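Local coordinates for PDZ domain protein (PDB 4L8N) that is of unknown function but carries N- and C-terminal PDZ domains and a DUF4136 domain, binds magnesium, and may recognise peptides through its PDZ domains, at residues Tyr48-Glu53 and Thr82-Ser87. Residues are numbered along the deposited sequence; the frame is centred on the assembly and turned at random.
Sequences YDVIEE and TISNLS
Asp-49 and Asn-85 meet side by side, just before strand 50-54 begins and just after strand 78-84 ends, their carboxylate and amide planes 35° apart. The amide ND2 of Asn-85 donates to OD1 of Asp-49 over 2.9 Å; the oxygen lies in the amide plane, while the nitrogen sits above the carboxylate plane. OD2 of Asp-49 takes the backbone N-H of Lys-46, giving each carboxylate oxygen a donor, and CG2 of Ile-83 packs 3.5 Å from CG of Asp-49. An alanine in place of Asp-49 would probably leave the ND2 hydrogen of Asn-85 and the N-H of Lys-46 without their acceptors, and take the carboxylate away from CG2 of Ile-83. OD1 of Asn-85 receives the N-H of Ser-87, closing an Asx turn, and also that of Ser-88. Further in, Val-50 and Ser-84 form an antiparallel hydrogen-bonded pair, with N of Val-50 2.8 Å from O of Ser-84 and N of Ser-84 giving to O of Val-50. Strands 50-54 and 78-84 are thus neighbours in the antiparallel sheet of the N-terminal PDZ domain, and a classic beta bulge interrupts their register: two residues, Glu-52 and Glu-53, stand against the single Thr-82. O of Thr-82 accepts the N-H of Glu-52 at 2.8 Å and, weakly, that of Glu-53, while N of Thr-82 donates to O of Glu-53 at 3.0 Å. The bulge turns Glu-52 toward the partner strand. The bend at chi2 (-78°) brings its CD close to Ser-84, whose OG donates to OE2 of Glu-52 at 2.7 Å on the anti lone pair; OE1 forms a salt bridge with Lys-28. The hydroxyl of Thr-82 is hydrogen-bonded to Gln-92. On the sheet face shared by Ile-51 and Ile-83, CG1 of Ile-51 touches CD1 of Ile-83 at 3.7 Å, and Val-93 of strand 91-101 packs against Ile-83.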
loop_
_atom_site.group_PDB
_atom_site.type_symbol
_atom_site.label_atom_id
_atom_site.label_comp_id
_atom_site.label_asym_id
_atom_site.label_seq_id
_atom_site.Cartn_x
_atom_site.Cartn_y
_atom_site.Cartn_z
ATOM N N TYR A 48 -18.758 13.859 13.728
ATOM C CA TYR A 48 -19.175 12.459 13.539
ATOM C C TYR A 48 -20.506 12.167 14.236
ATOM O O TYR A 48 -20.956 11.023 14.225
ATOM C CB TYR A 48 -18.039 11.438 13.880
ATOM C CG TYR A 48 -16.715 11.865 13.256
ATOM C CD1 TYR A 48 -16.630 12.181 11.898
ATOM C CD2 TYR A 48 -15.591 12.093 14.046
ATOM C CE1 TYR A 48 -15.459 12.698 11.344
ATOM C CE2 TYR A 48 -14.408 12.583 13.500
ATOM C CZ TYR A 48 -14.341 12.878 12.145
ATOM O OH TYR A 48 -13.168 13.354 11.598
ATOM N N ASP A 49 -21.208 13.222 14.697
ATOM C CA ASP A 49 -22.563 13.110 15.224
ATOM C C ASP A 49 -23.466 12.681 14.095
ATOM O O ASP A 49 -23.230 13.085 12.942
ATOM C CB ASP A 49 -23.067 14.459 15.803
ATOM C CG ASP A 49 -22.770 14.719 17.265
ATOM O OD1 ASP A 49 -22.193 13.827 17.919
ATOM O OD2 ASP A 49 -23.114 15.826 17.757
ATOM N N VAL A 50 -24.490 11.857 14.420
ATOM C CA VAL A 50 -25.475 11.361 13.461
ATOM C C VAL A 50 -26.808 12.063 13.699
ATOM O O VAL A 50 -27.367 11.977 14.795
ATOM C CB VAL A 50 -25.621 9.826 13.522
ATOM C CG1 VAL A 50 -26.758 9.342 12.625
ATOM C CG2 VAL A 50 -24.319 9.142 13.135
ATOM N N ILE A 51 -27.315 12.761 12.670
ATOM C CA ILE A 51 -28.630 13.399 12.751
ATOM C C ILE A 51 -29.685 12.295 12.527
ATOM O O ILE A 51 -29.798 11.746 11.423
ATOM C CB ILE A 51 -28.807 14.590 11.782
ATOM C CG1 ILE A 51 -27.735 15.685 12.022
ATOM C CG2 ILE A 51 -30.255 15.141 11.865
ATOM C CD1 ILE A 51 -27.780 16.820 11.055
ATOM N N GLU A 52 -30.386 11.924 13.599
ATOM C CA GLU A 52 -31.398 10.873 13.556
ATOM C C GLU A 52 -32.751 11.439 13.134
ATOM O O GLU A 52 -33.446 10.824 12.323
ATOM C CB GLU A 52 -31.512 10.159 14.915
ATOM C CG GLU A 52 -30.268 9.378 15.314
ATOM C CD GLU A 52 -30.049 8.035 14.650
ATOM O OE1 GLU A 52 -30.968 7.546 13.953
ATOM O OE2 GLU A 52 -28.959 7.455 14.854
ATOM N N GLU A 53 -33.140 12.584 13.722
ATOM C CA GLU A 53 -34.404 13.263 13.438
ATOM C C GLU A 53 -34.179 14.754 13.324
ATOM O O GLU A 53 -33.280 15.304 13.968
ATOM C CB GLU A 53 -35.490 12.990 14.511
ATOM C CG GLU A 53 -35.652 11.553 15.001
ATOM C CD GLU A 53 -36.637 11.333 16.142
ATOM O OE1 GLU A 53 -37.153 12.331 16.704
ATOM O OE2 GLU A 53 -36.891 10.152 16.476
ATOM N N THR A 82 -32.293 15.553 16.813
ATOM C CA THR A 82 -32.168 14.323 17.574
ATOM C C THR A 82 -30.859 13.739 17.110
ATOM O O THR A 82 -30.737 13.378 15.939
ATOM C CB THR A 82 -33.378 13.414 17.379
ATOM O OG1 THR A 82 -34.554 14.112 17.816
ATOM C CG2 THR A 82 -33.233 12.081 18.113
ATOM N N ILE A 83 -29.857 13.734 17.997
ATOM C CA ILE A 83 -28.521 13.274 17.677
ATOM C C ILE A 83 -28.197 11.938 18.334
ATOM O O ILE A 83 -28.677 11.643 19.423
ATOM C CB ILE A 83 -27.471 14.360 18.095
ATOM C CG1 ILE A 83 -27.625 15.713 17.328
ATOM C CG2 ILE A 83 -26.032 13.838 18.032
ATOM C CD1 ILE A 83 -27.478 15.704 15.756
ATOM N N SER A 84 -27.334 11.156 17.672
ATOM C CA SER A 84 -26.715 9.965 18.214
ATOM C C SER A 84 -25.201 10.010 17.903
ATOM O O SER A 84 -24.765 10.526 16.861
ATOM C CB SER A 84 -27.375 8.681 17.719
ATOM O OG SER A 84 -26.925 8.236 16.452
ATOM N N ASN A 85 -24.413 9.505 18.849
ATOM C CA ASN A 85 -22.963 9.368 18.769
ATOM C C ASN A 85 -22.511 8.238 19.717
ATOM O O ASN A 85 -23.342 7.451 20.189
ATOM C CB ASN A 85 -22.274 10.693 19.090
ATOM C CG ASN A 85 -22.672 11.293 20.398
ATOM O OD1 ASN A 85 -22.894 10.600 21.383
ATOM N ND2 ASN A 85 -22.822 12.596 20.419
ATOM N N LEU A 86 -21.212 8.167 20.006
ATOM C CA LEU A 86 -20.625 7.141 20.867
ATOM C C LEU A 86 -20.839 7.439 22.371
ATOM O O LEU A 86 -20.720 6.525 23.185
ATOM C CB LEU A 86 -19.133 6.963 20.531
ATOM C CG LEU A 86 -18.807 6.522 19.076
ATOM C CD1 LEU A 86 -17.290 6.481 18.847
ATOM C CD2 LEU A 86 -19.413 5.167 18.757
ATOM N N SER A 87 -21.197 8.689 22.734
ATOM C CA SER A 87 -21.504 9.075 24.119
ATOM C C SER A 87 -22.921 8.638 24.473
ATOM O O SER A 87 -23.109 8.029 25.526
ATOM C CB SER A 87 -21.350 10.578 24.324
ATOM O OG SER A 87 -20.130 10.898 24.970
#